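Local coordinates for protein acylneuraminate lyase (Mycoplasma synoviae, PDB 4N4P) that belongs to the dihydrodipicolinate synthetase family of TIM-barrel proteins and assembles from four chains, at residues A[137-141]-A[154-158]; A[170-176]-A[188-192]; A[14-18]-A[257-261]; A[53-58]-A[271-275]; A[6-11]-A[77-81]. The contacts are given in a common frame with arbitrary orientation. Residues are numbered along the deposited sequence.

Contact 1: A[137-141]-A[154-158]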
# COMPACT_ATOMS: atom_id res chain seq x y z
N LEU A 137 7.82 6.74 -27.27
CA LEU A 137 7.16 5.79 -26.38
C LEU A 137 7.09 6.41 -25.00
O LEU A 137 8.14 6.68 -24.40
CB LEU A 137 7.97 4.47 -26.31
CG LEU A 137 7.93 3.72 -27.65
CD1 LEU A 137 9.08 2.65 -27.69
CD2 LEU A 137 6.54 3.13 -27.86
N ILE A 138 5.89 6.67 -24.50
CA ILE A 138 5.76 7.21 -23.16
C ILE A 138 5.87 6.07 -22.14
O ILE A 138 5.75 4.89 -22.49
CB ILE A 138 4.46 8.02 -22.98
CG1 ILE A 138 3.22 7.14 -23.20
CG2 ILE A 138 4.43 9.21 -23.96
CD1 ILE A 138 1.93 7.85 -22.90
N TYR A 139 6.17 6.40 -20.90
CA TYR A 139 6.23 5.38 -19.87
C TYR A 139 4.85 5.24 -19.28
O TYR A 139 4.18 6.23 -19.07
CB TYR A 139 7.22 5.77 -18.79
CG TYR A 139 8.57 5.14 -19.01
CD1 TYR A 139 9.09 4.23 -18.08
CD2 TYR A 139 9.33 5.42 -20.14
CE1 TYR A 139 10.34 3.63 -18.27
CE2 TYR A 139 10.55 4.86 -20.34
CZ TYR A 139 11.06 3.96 -19.39
OH TYR A 139 12.28 3.36 -19.61
N TYR A 140 4.43 4.00 -19.05
CA TYR A 140 3.16 3.80 -18.41
C TYR A 140 3.16 4.38 -17.00
O TYR A 140 4.14 4.26 -16.25
CB TYR A 140 2.75 2.34 -18.41
CG TYR A 140 1.48 2.11 -17.63
CD1 TYR A 140 0.25 2.63 -18.07
CD2 TYR A 140 1.50 1.41 -16.43
CE1 TYR A 140 -0.94 2.42 -17.32
CE2 TYR A 140 0.36 1.21 -15.70
CZ TYR A 140 -0.85 1.70 -16.13
OH TYR A 140 -1.95 1.43 -15.34
N LEU A 141 2.02 5.00 -16.69
CA LEU A 141 1.79 5.79 -15.48
C LEU A 141 0.57 5.16 -14.80
O LEU A 141 -0.55 5.31 -15.32
CB LEU A 141 1.50 7.25 -15.88
CG LEU A 141 1.25 8.28 -14.77
CD1 LEU A 141 2.51 8.54 -13.96
CD2 LEU A 141 0.69 9.57 -15.35
N PHE A 154 -4.85 7.81 -19.69
CA PHE A 154 -3.58 7.49 -20.31
C PHE A 154 -3.62 7.71 -21.82
O PHE A 154 -2.62 8.07 -22.44
CB PHE A 154 -3.17 6.06 -19.97
CG PHE A 154 -1.77 5.75 -20.32
CD1 PHE A 154 -0.72 6.34 -19.62
CD2 PHE A 154 -1.48 4.88 -21.34
CE1 PHE A 154 0.60 6.05 -19.94
CE2 PHE A 154 -0.15 4.57 -21.67
CZ PHE A 154 0.88 5.16 -20.97
N GLY A 155 -4.81 7.53 -22.40
CA GLY A 155 -5.01 7.74 -23.83
C GLY A 155 -4.79 9.16 -24.26
O GLY A 155 -4.39 9.41 -25.41
N LYS A 156 -5.04 10.11 -23.35
CA LYS A 156 -4.72 11.51 -23.61
C LYS A 156 -3.21 11.72 -23.82
O LYS A 156 -2.81 12.53 -24.66
CB LYS A 156 -5.22 12.40 -22.48
CG LYS A 156 -6.75 12.44 -22.35
CD LYS A 156 -7.15 13.15 -21.06
CE LYS A 156 -8.45 12.59 -20.48
NZ LYS A 156 -8.42 12.72 -18.97
N LEU A 157 -2.39 10.99 -23.06
CA LEU A 157 -0.95 11.05 -23.26
C LEU A 157 -0.58 10.38 -24.57
O LEU A 157 0.28 10.87 -25.30
CB LEU A 157 -0.17 10.43 -22.08
CG LEU A 157 -0.32 11.00 -20.66
CD1 LEU A 157 0.41 10.07 -19.65
CD2 LEU A 157 0.20 12.45 -20.57
N LEU A 158 -1.23 9.25 -24.87
CA LEU A 158 -0.95 8.50 -26.11
C LEU A 158 -1.25 9.29 -27.37
O LEU A 158 -0.73 8.98 -28.44
CB LEU A 158 -1.75 7.18 -26.13
CG LEU A 158 -1.27 6.12 -25.13
CD1 LEU A 158 -2.25 4.92 -25.01
CD2 LEU A 158 0.13 5.65 -25.53
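This is an apolar strand-on-helix contact in the wall of the TIM barrel: the end of strand 136-139 and the turn after it pack against helix 151-158, the helix that follows next in the chain. Strand 137-139 and helix 154-158 run roughly antiparallel, at 149°, with their axes 9.8 Å apart, as expected where a barrel strand returns through its outer helix. Ile138 points its CB at the helix, and its CD1 makes the closest approaches, reaching Leu157 CB at 3.4 Å, Phe154 CZ at 3.5 Å and Leu158 CD2 at 3.9 Å. Its neighbour Tyr139 points the other way, and its hydroxyl is hydrogen-bonded to Tyr46 and Lys167. Beyond the strand, the Phe154 ring packs against the turn. Tyr140 presents its edge to the face of Phe154 in a T-shaped pair, centroids 5.2 Å apart and planes at 71°, while Leu141 CB lies 4.3 Å from Phe154 CE1. Leu141 CD2 also meets Leu157 CD1 at 4.3 Å. Helix 173-182 takes part through Leu179, which touches both Tyr140 and Phe154. The contact is thus wholly apolar and aromatic in character: side chains close the gap by van der Waals packing, with one T-shaped pair at the turn.

Contact 2: A[170-176]-A[188-192]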
# COMPACT_ATOMS: atom_id res chain seq x y z
N ALA A 170 4.70 -2.00 -15.79
CA ALA A 170 4.03 -2.34 -14.54
C ALA A 170 3.76 -3.85 -14.37
O ALA A 170 3.73 -4.60 -15.35
CB ALA A 170 2.74 -1.54 -14.37
N THR A 171 3.56 -4.27 -13.13
CA THR A 171 3.18 -5.66 -12.84
C THR A 171 1.67 -5.93 -12.99
O THR A 171 1.18 -7.06 -12.77
CB THR A 171 3.68 -6.09 -11.45
OG1 THR A 171 3.16 -5.20 -10.46
CG2 THR A 171 5.18 -6.03 -11.44
N ASP A 172 0.94 -4.91 -13.41
CA ASP A 172 -0.50 -5.00 -13.48
C ASP A 172 -0.87 -5.48 -14.90
O ASP A 172 -0.89 -4.69 -15.85
CB ASP A 172 -1.08 -3.62 -13.17
CG ASP A 172 -2.59 -3.59 -13.23
OD1 ASP A 172 -3.20 -4.59 -13.67
OD2 ASP A 172 -3.16 -2.57 -12.84
N LEU A 173 -1.14 -6.78 -15.04
CA LEU A 173 -1.48 -7.31 -16.35
C LEU A 173 -2.93 -7.04 -16.77
O LEU A 173 -3.24 -7.15 -17.95
CB LEU A 173 -1.14 -8.78 -16.47
CG LEU A 173 0.37 -9.05 -16.26
CD1 LEU A 173 0.67 -10.47 -16.55
CD2 LEU A 173 1.25 -8.17 -17.11
N PHE A 174 -3.77 -6.63 -15.83
CA PHE A 174 -5.14 -6.23 -16.16
C PHE A 174 -5.09 -4.87 -16.86
O PHE A 174 -5.67 -4.70 -17.93
CB PHE A 174 -6.04 -6.22 -14.91
CG PHE A 174 -7.48 -5.92 -15.20
CD1 PHE A 174 -8.11 -6.44 -16.32
CD2 PHE A 174 -8.23 -5.12 -14.34
CE1 PHE A 174 -9.45 -6.17 -16.58
CE2 PHE A 174 -9.60 -4.85 -14.59
CZ PHE A 174 -10.19 -5.37 -15.72
N ALA A 175 -4.37 -3.90 -16.28
CA ALA A 175 -4.24 -2.61 -16.95
C ALA A 175 -3.64 -2.77 -18.34
O ALA A 175 -4.02 -2.05 -19.26
CB ALA A 175 -3.41 -1.62 -16.11
N PHE A 176 -2.71 -3.72 -18.49
CA PHE A 176 -2.09 -3.97 -19.78
C PHE A 176 -3.15 -4.46 -20.76
O PHE A 176 -3.24 -4.00 -21.91
CB PHE A 176 -0.96 -5.00 -19.70
CG PHE A 176 -0.31 -5.26 -21.04
CD1 PHE A 176 0.35 -4.23 -21.71
CD2 PHE A 176 -0.44 -6.50 -21.67
CE1 PHE A 176 0.92 -4.44 -22.99
CE2 PHE A 176 0.14 -6.73 -22.94
CZ PHE A 176 0.82 -5.70 -23.59
N PHE A 188 2.76 -1.09 -27.87
CA PHE A 188 3.07 -1.25 -26.45
C PHE A 188 4.26 -2.19 -26.38
O PHE A 188 4.15 -3.35 -26.77
CB PHE A 188 1.85 -1.80 -25.66
CG PHE A 188 0.74 -0.81 -25.55
CD1 PHE A 188 0.73 0.12 -24.50
CD2 PHE A 188 -0.27 -0.75 -26.50
CE1 PHE A 188 -0.28 1.08 -24.40
CE2 PHE A 188 -1.28 0.20 -26.42
CZ PHE A 188 -1.30 1.12 -25.37
N MET A 189 5.39 -1.67 -25.91
CA MET A 189 6.58 -2.46 -25.70
C MET A 189 6.51 -3.02 -24.27
O MET A 189 6.38 -2.26 -23.30
CB MET A 189 7.83 -1.60 -25.95
CG MET A 189 7.95 -1.12 -27.42
SD MET A 189 8.14 -2.47 -28.61
CE MET A 189 9.86 -2.93 -28.39
N PHE A 190 6.51 -4.35 -24.13
CA PHE A 190 6.25 -4.98 -22.83
C PHE A 190 7.57 -5.09 -22.03
O PHE A 190 8.53 -5.70 -22.49
CB PHE A 190 5.59 -6.34 -23.05
CG PHE A 190 5.02 -6.93 -21.80
CD1 PHE A 190 3.76 -6.53 -21.35
CD2 PHE A 190 5.74 -7.86 -21.06
CE1 PHE A 190 3.23 -7.06 -20.17
CE2 PHE A 190 5.22 -8.42 -19.90
CZ PHE A 190 3.97 -8.02 -19.44
N ALA A 191 7.60 -4.51 -20.83
CA ALA A 191 8.85 -4.33 -20.11
C ALA A 191 8.85 -5.02 -18.74
O ALA A 191 9.55 -4.60 -17.82
CB ALA A 191 9.22 -2.85 -19.98
N TRP A 192 8.11 -6.10 -18.61
CA TRP A 192 8.18 -6.90 -17.38
C TRP A 192 8.66 -8.31 -17.73
O TRP A 192 7.88 -9.16 -18.14
CB TRP A 192 6.86 -6.87 -16.61
CG TRP A 192 6.91 -7.67 -15.29
CD1 TRP A 192 8.02 -7.93 -14.53
CD2 TRP A 192 5.81 -8.29 -14.62
NE1 TRP A 192 7.66 -8.68 -13.41
CE2 TRP A 192 6.32 -8.90 -13.44
CE3 TRP A 192 4.44 -8.37 -14.89
CZ2 TRP A 192 5.50 -9.58 -12.55
CZ3 TRP A 192 3.63 -9.07 -14.01
CH2 TRP A 192 4.16 -9.67 -12.85
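Trp192, Phe176 and Phe190 give up the most surface here, and the rest of the contact is best read from them. Trp192, just past the end of strand 187-190, points toward the loop that leads into helix 173-182. Thr171 lies over its indole: CG2 sits 3.7 Å from the centroid of the six-membered ring and 14° off its normal, a CH-pi contact, and Thr171 O approaches Trp192 CZ3 at 3.4 Å. The indole nitrogen is directed elsewhere, to Glu194 OE1. Leu173 bridges to the next aromatic, its CD2 being 3.9 Å from Trp192 CE3 and 3.6 Å from Phe190 CZ. Phe190 in turn sets its edge against the face of Phe176, a T-shaped pair with centroids 5.0 Å apart and planes at 68°, and Phe176 CE1 reaches Phe188 CB at 3.9 Å. The helix that carries Leu173 and Phe176 is capped at its start: Asp172 is its N-cap, with OD1 accepting from Ala175 N at 2.9 Å and, weakly, from Phe174 N at 3.0 Å. In the fold this is the helix-to-strand interface of a beta-alpha-beta unit made by strand 163-168, helix 173-182 and strand 187-190. Strand 187-190 is hydrogen-bonded between strands 163-168 and 206-209, while Leu173 and Trp192 also touch, respectively, Leu173 and Phe174 of the second subunit.

Contact 3: A[14-18]-A[257-261]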
# COMPACT_ATOMS: atom_id res chain seq x y z
N MET A 14 20.10 -1.69 -22.45
CA MET A 14 21.55 -1.78 -22.46
C MET A 14 22.18 -1.17 -21.22
O MET A 14 21.80 -0.10 -20.82
CB MET A 14 22.11 -1.04 -23.67
CG MET A 14 23.56 -1.44 -23.97
SD MET A 14 24.23 -0.44 -25.29
CE MET A 14 24.69 1.04 -24.43
N VAL A 15 23.15 -1.88 -20.64
CA VAL A 15 23.98 -1.33 -19.57
C VAL A 15 24.94 -0.29 -20.17
O VAL A 15 25.32 -0.38 -21.34
CB VAL A 15 24.76 -2.45 -18.83
CG1 VAL A 15 23.77 -3.38 -18.13
CG2 VAL A 15 25.68 -3.25 -19.80
N THR A 16 25.32 0.68 -19.35
CA THR A 16 26.31 1.69 -19.77
C THR A 16 27.69 1.41 -19.13
O THR A 16 27.84 1.54 -17.92
CB THR A 16 25.82 3.14 -19.45
OG1 THR A 16 24.51 3.34 -20.01
CG2 THR A 16 26.79 4.18 -20.06
N PRO A 17 28.71 1.03 -19.93
CA PRO A 17 30.01 0.74 -19.32
C PRO A 17 30.69 1.94 -18.68
O PRO A 17 30.81 3.00 -19.29
CB PRO A 17 30.83 0.21 -20.51
CG PRO A 17 29.79 -0.44 -21.35
CD PRO A 17 28.70 0.61 -21.34
N PHE A 18 31.13 1.76 -17.44
CA PHE A 18 31.98 2.76 -16.80
C PHE A 18 33.25 2.08 -16.34
O PHE A 18 33.24 0.90 -16.04
CB PHE A 18 31.32 3.38 -15.57
CG PHE A 18 29.97 4.00 -15.83
CD1 PHE A 18 29.84 5.16 -16.59
CD2 PHE A 18 28.82 3.42 -15.29
CE1 PHE A 18 28.59 5.73 -16.81
CE2 PHE A 18 27.58 3.98 -15.49
CZ PHE A 18 27.45 5.13 -16.27
N LEU A 257 24.86 -8.11 -14.54
CA LEU A 257 24.87 -8.07 -16.02
C LEU A 257 26.28 -7.73 -16.53
O LEU A 257 26.80 -8.37 -17.45
CB LEU A 257 23.85 -7.07 -16.58
CG LEU A 257 22.37 -7.41 -16.33
CD1 LEU A 257 21.47 -6.22 -16.81
CD2 LEU A 257 22.00 -8.69 -17.05
N LYS A 258 26.90 -6.72 -15.93
CA LYS A 258 28.23 -6.30 -16.38
C LYS A 258 29.25 -7.39 -16.15
O LYS A 258 30.05 -7.70 -17.03
CB LYS A 258 28.63 -4.97 -15.73
CG LYS A 258 27.93 -3.76 -16.42
CD LYS A 258 28.11 -2.47 -15.64
CE LYS A 258 27.34 -1.34 -16.34
NZ LYS A 258 27.66 0.06 -15.79
N ALA A 259 29.18 -8.04 -14.99
CA ALA A 259 30.09 -9.15 -14.68
C ALA A 259 29.96 -10.32 -15.64
O ALA A 259 30.96 -10.95 -16.03
CB ALA A 259 29.87 -9.63 -13.24
N ILE A 260 28.72 -10.62 -16.02
CA ILE A 260 28.47 -11.69 -16.99
C ILE A 260 29.08 -11.33 -18.33
O ILE A 260 29.76 -12.14 -18.95
CB ILE A 260 26.97 -12.05 -17.08
CG1 ILE A 260 26.54 -12.69 -15.75
CG2 ILE A 260 26.71 -13.01 -18.29
CD1 ILE A 260 24.99 -12.76 -15.55
N MET A 261 28.87 -10.09 -18.76
CA MET A 261 29.49 -9.63 -19.99
C MET A 261 31.01 -9.72 -19.91
O MET A 261 31.62 -10.26 -20.84
CB MET A 261 29.03 -8.23 -20.36
CG MET A 261 27.58 -8.23 -20.79
SD MET A 261 27.15 -6.60 -21.41
CE MET A 261 25.37 -6.71 -21.58
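The backbone of 14-18 runs extended, without regular structure, past a turn of helix 253-263 in which Met261 N bonds back to Leu257 O at 3.0 Å. The nearest CA atoms, of Val15 and Lys258, are 7.3 Å apart, so side chains must fill the gap. Val15 points its CB toward the helix and has the most surface covered. Its CG1 meets Leu257 CD1 and its CG2 meets Met261 CE, both at 3.9 Å, which places the valine between residues one helical turn apart. Lys258 leaves the helix sideways and is fully extended from chi2 to chi4, so its methylene chain runs alongside Val15, with CE 3.8 Å from Val15 CB. Its amino group then arrives at the loop and donates to Thr16 O at 2.6 Å, with Phe18 CD2 3.6 Å from NZ. The same nitrogen forms a salt bridge with Glu53 and a hydrogen bond with Tyr270 O. The loop follows the first barrel strand, 9-12, and the helix belongs to the C-terminal part of the chain beyond the last barrel strand. A buried lysine charge is therefore paid for by one carboxylate and two backbone carbonyls, and it ties 14-18, Glu53 and the region around Tyr270 to one helix.

Contact 4: A[53-58]-A[271-275]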
# COMPACT_ATOMS: atom_id res chain seq x y z
N GLU A 53 21.76 3.16 -16.21
CA GLU A 53 22.19 4.10 -15.18
C GLU A 53 22.06 5.56 -15.62
O GLU A 53 22.93 6.38 -15.31
CB GLU A 53 23.63 3.77 -14.74
CG GLU A 53 23.68 2.41 -14.01
CD GLU A 53 25.11 1.91 -13.78
OE1 GLU A 53 25.79 2.44 -12.90
OE2 GLU A 53 25.53 0.96 -14.47
N PHE A 54 20.98 5.89 -16.32
CA PHE A 54 20.91 7.19 -16.99
C PHE A 54 20.98 8.34 -16.01
O PHE A 54 21.54 9.37 -16.35
CB PHE A 54 19.68 7.34 -17.90
CG PHE A 54 18.41 7.58 -17.18
CD1 PHE A 54 17.79 8.84 -17.24
CD2 PHE A 54 17.80 6.56 -16.45
CE1 PHE A 54 16.62 9.07 -16.57
CE2 PHE A 54 16.62 6.78 -15.77
CZ PHE A 54 16.02 8.05 -15.83
N LEU A 55 20.41 8.17 -14.83
CA LEU A 55 20.48 9.22 -13.79
C LEU A 55 21.88 9.52 -13.28
O LEU A 55 22.11 10.56 -12.63
CB LEU A 55 19.56 8.91 -12.60
CG LEU A 55 18.06 9.11 -12.85
CD1 LEU A 55 17.35 8.97 -11.54
CD2 LEU A 55 17.76 10.46 -13.52
N LEU A 56 22.81 8.63 -13.59
CA LEU A 56 24.20 8.77 -13.17
C LEU A 56 25.07 9.28 -14.30
O LEU A 56 26.29 9.41 -14.15
CB LEU A 56 24.74 7.42 -12.65
CG LEU A 56 23.85 6.74 -11.62
CD1 LEU A 56 24.49 5.45 -11.10
CD2 LEU A 56 23.54 7.67 -10.47
N LEU A 57 24.45 9.55 -15.44
CA LEU A 57 25.14 10.12 -16.59
C LEU A 57 25.04 11.63 -16.64
O LEU A 57 23.96 12.18 -16.45
CB LEU A 57 24.50 9.60 -17.90
CG LEU A 57 24.66 8.11 -18.18
CD1 LEU A 57 23.88 7.71 -19.43
CD2 LEU A 57 26.16 7.85 -18.35
N SER A 58 26.15 12.31 -16.98
CA SER A 58 26.06 13.74 -17.31
C SER A 58 25.36 13.89 -18.65
O SER A 58 25.25 12.92 -19.43
CB SER A 58 27.45 14.38 -17.36
OG SER A 58 28.17 13.92 -18.50
N THR A 271 29.48 -0.49 -12.56
CA THR A 271 28.45 0.48 -12.22
C THR A 271 29.08 1.71 -11.59
O THR A 271 30.21 1.65 -11.14
CB THR A 271 27.42 -0.12 -11.24
OG1 THR A 271 28.06 -0.54 -10.02
CG2 THR A 271 26.75 -1.32 -11.89
N ARG A 272 28.35 2.81 -11.63
CA ARG A 272 28.71 4.03 -10.90
C ARG A 272 28.11 4.07 -9.51
O ARG A 272 27.09 3.43 -9.24
CB ARG A 272 28.24 5.26 -11.66
CG ARG A 272 29.28 5.79 -12.61
CD ARG A 272 28.84 7.11 -13.26
NE ARG A 272 29.91 7.56 -14.15
CZ ARG A 272 29.76 8.45 -15.14
NH1 ARG A 272 28.59 9.00 -15.37
NH2 ARG A 272 30.80 8.78 -15.90
N LYS A 273 28.74 4.83 -8.63
CA LYS A 273 28.16 5.13 -7.32
C LYS A 273 26.81 5.81 -7.49
O LYS A 273 26.62 6.58 -8.42
CB LYS A 273 29.09 6.07 -6.56
CG LYS A 273 30.49 5.51 -6.35
CD LYS A 273 31.35 6.62 -5.71
CE LYS A 273 32.80 6.22 -5.62
NZ LYS A 273 32.97 5.18 -4.57
N PRO A 274 25.86 5.55 -6.56
CA PRO A 274 26.04 4.80 -5.32
C PRO A 274 25.73 3.29 -5.35
O PRO A 274 25.58 2.68 -4.28
CB PRO A 274 25.07 5.49 -4.36
CG PRO A 274 23.98 6.03 -5.25
CD PRO A 274 24.59 6.30 -6.60
N PHE A 275 25.67 2.69 -6.55
CA PHE A 275 25.51 1.24 -6.64
C PHE A 275 26.67 0.53 -5.96
O PHE A 275 27.83 0.98 -6.04
CB PHE A 275 25.35 0.77 -8.09
CG PHE A 275 24.02 1.12 -8.66
CD1 PHE A 275 22.87 0.44 -8.24
CD2 PHE A 275 23.89 2.18 -9.56
CE1 PHE A 275 21.60 0.79 -8.75
CE2 PHE A 275 22.62 2.55 -10.06
CZ PHE A 275 21.49 1.84 -9.65
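Two hydrogen bonds, both donated by Arg272, join these loops. Its backbone N gives to Glu53 OE1 at 2.9 Å with a nearly straight angle of 165°, and its NH1 gives to Leu56 O at 2.6 Å and 142°. Glu53 and Arg272 both have further partners. Glu53 uses OE2 for a salt bridge with Lys258, so both carboxylate oxygens are engaged. Arg272 NH1 also forms a salt bridge with Asp61, and NE donates to Gly22 O. Within 53-58, Leu56 N bonds to Glu53 O at 2.8 Å and Leu57 N to Phe54 O at 3.1 Å in a short 3-10 turn, and Ser58 OG caps the following helix by accepting from Asp61 N. In TIM-barrel terms, 53-58 is the loop between strand 44-47 and helix 59-73, and it meets the connection between two C-terminal helices, 253-263 and 280-294. A cis peptide precedes Pro274 there, and Phe275 N bonds back to Arg272 O at 3.1 Å. Leu56 fills the space beside the polar links, its CD1 lying 3.6 Å from the edge of the Phe275 ring at CE2 and its CD2 4.2 Å from Pro274 CD. Leu56 also packs on Leu86 of the third subunit, and Phe275 sets up an edge-to-face pair with Tyr114 of that subunit.

Contact 5: A[6-11]-A[77-81]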
# COMPACT_ATOMS: atom_id res chain seq x y z
N LYS A 6 9.64 -3.41 -37.13
CA LYS A 6 10.98 -3.26 -36.59
C LYS A 6 11.01 -3.20 -35.05
O LYS A 6 12.09 -3.21 -34.47
CB LYS A 6 11.68 -2.02 -37.16
CG LYS A 6 11.14 -0.73 -36.59
CD LYS A 6 11.17 0.43 -37.57
CE LYS A 6 12.34 1.29 -37.44
NZ LYS A 6 12.10 2.71 -37.89
N PHE A 7 9.84 -3.14 -34.43
CA PHE A 7 9.79 -3.11 -32.96
C PHE A 7 9.39 -4.45 -32.37
O PHE A 7 9.11 -4.55 -31.17
CB PHE A 7 8.84 -2.03 -32.49
CG PHE A 7 9.28 -0.64 -32.86
CD1 PHE A 7 10.35 -0.05 -32.17
CD2 PHE A 7 8.63 0.07 -33.87
CE1 PHE A 7 10.75 1.23 -32.46
CE2 PHE A 7 9.05 1.36 -34.19
CZ PHE A 7 10.11 1.95 -33.48
N LYS A 8 9.35 -5.47 -33.21
CA LYS A 8 9.06 -6.84 -32.74
C LYS A 8 10.31 -7.46 -32.17
O LYS A 8 11.42 -7.25 -32.68
CB LYS A 8 8.56 -7.69 -33.90
CG LYS A 8 7.15 -7.24 -34.31
CD LYS A 8 6.61 -7.94 -35.55
CE LYS A 8 5.16 -7.51 -35.77
NZ LYS A 8 4.51 -8.39 -36.81
N GLY A 9 10.14 -8.24 -31.10
CA GLY A 9 11.20 -9.08 -30.59
C GLY A 9 11.84 -8.54 -29.32
O GLY A 9 11.18 -7.87 -28.50
N LEU A 10 13.13 -8.83 -29.16
CA LEU A 10 13.81 -8.52 -27.91
C LEU A 10 14.70 -7.28 -28.00
O LEU A 10 15.55 -7.18 -28.89
CB LEU A 10 14.67 -9.69 -27.45
CG LEU A 10 13.92 -10.97 -27.14
CD1 LEU A 10 14.96 -12.04 -26.73
CD2 LEU A 10 12.89 -10.74 -26.01
N PHE A 11 14.49 -6.39 -27.04
CA PHE A 11 15.27 -5.15 -26.89
C PHE A 11 15.89 -5.12 -25.48
O PHE A 11 15.26 -4.61 -24.56
CB PHE A 11 14.35 -3.95 -27.02
CG PHE A 11 13.88 -3.68 -28.43
CD1 PHE A 11 13.07 -4.59 -29.09
CD2 PHE A 11 14.25 -2.52 -29.08
CE1 PHE A 11 12.64 -4.35 -30.40
CE2 PHE A 11 13.81 -2.24 -30.38
CZ PHE A 11 13.04 -3.17 -31.05
N VAL A 77 20.47 -3.26 -36.00
CA VAL A 77 19.23 -3.53 -35.26
C VAL A 77 18.50 -2.24 -34.94
O VAL A 77 19.02 -1.15 -35.13
CB VAL A 77 19.50 -4.38 -33.98
CG1 VAL A 77 20.21 -5.70 -34.34
CG2 VAL A 77 20.25 -3.56 -32.90
N THR A 78 17.27 -2.35 -34.45
CA THR A 78 16.42 -1.18 -34.13
C THR A 78 16.99 -0.51 -32.89
O THR A 78 17.46 -1.22 -32.00
CB THR A 78 14.98 -1.66 -33.88
OG1 THR A 78 14.54 -2.36 -35.07
CG2 THR A 78 14.00 -0.49 -33.57
N LEU A 79 16.96 0.82 -32.84
CA LEU A 79 17.47 1.54 -31.67
C LEU A 79 16.41 2.42 -31.06
O LEU A 79 15.73 3.15 -31.75
CB LEU A 79 18.68 2.40 -32.03
CG LEU A 79 19.96 1.69 -32.51
CD1 LEU A 79 21.04 2.69 -32.86
CD2 LEU A 79 20.48 0.67 -31.48
N ILE A 80 16.30 2.36 -29.73
CA ILE A 80 15.43 3.24 -28.98
C ILE A 80 16.25 3.88 -27.89
O ILE A 80 17.00 3.20 -27.21
CB ILE A 80 14.24 2.48 -28.34
CG1 ILE A 80 13.47 1.67 -29.40
CG2 ILE A 80 13.30 3.46 -27.65
CD1 ILE A 80 12.36 0.81 -28.82
N ALA A 81 16.14 5.20 -27.74
CA ALA A 81 16.86 5.93 -26.69
C ALA A 81 15.90 6.51 -25.68
O ALA A 81 15.01 7.27 -26.03
CB ALA A 81 17.69 7.10 -27.31
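Phe11 points across the inside of the barrel and lays the edge of its ring against Thr78, CE2 being 3.6 Å from Thr78 CG2; the same CE2 is 3.7 Å from Ile80 CD1. The fold is a TIM barrel, and its strands 9-12 and 78-82 are not neighbours: strand 44-47 stands between them, hydrogen-bonded to the first through Leu10 and Gly44. What meets here is therefore the filling of the barrel rather than two paired strands. Thr78 and Ile80 alternate with Leu79, which points away, so both face the interior. A second ring comes from the short 3-10 segment ahead of strand 9-12. Phe7 CD1 reaches Ile80 CD1 at 4.0 Å and Phe7 CE1 reaches Thr78 CG2 at 3.8 Å, and both Phe7 and Phe11 also touch Met189 of strand 187-190. Gly9 lets the chain turn from that segment into the strand, since at its phi of 105° and psi of -149° a CB would collide with the carbonyl oxygen of Lys8. Lys6 starts toward Thr78, but its amino group goes to a salt bridge with Asp104. Its carbonyl stays behind for the threonine: Thr78 OG1 donates to Lys6 O over 2.7 Å.

All five contacts belong to one TIM barrel. Contacts 1, 2 and 5 reach its parallel sheet: contacts 1 and 2, centres about 12 Å apart, touch and come in series, strand 136-139 with its following helix and then helix 173-182 with the next strand, while contact 5 lies within the barrel and meets contact 1 through Ile80 and Leu137 and contact 2 through Phe7, Phe11 and Met189. Contacts 3 and 4, their centres also about 12 Å apart, bring loops that follow the first two strands to the C-terminal region, and share the salt bridge of Lys258 with Glu53. Both span most of the chain and enclose contacts 1 and 2 in sequence; the centres of contacts 3 and 1 are about 29 Å apart, across the chain's centre.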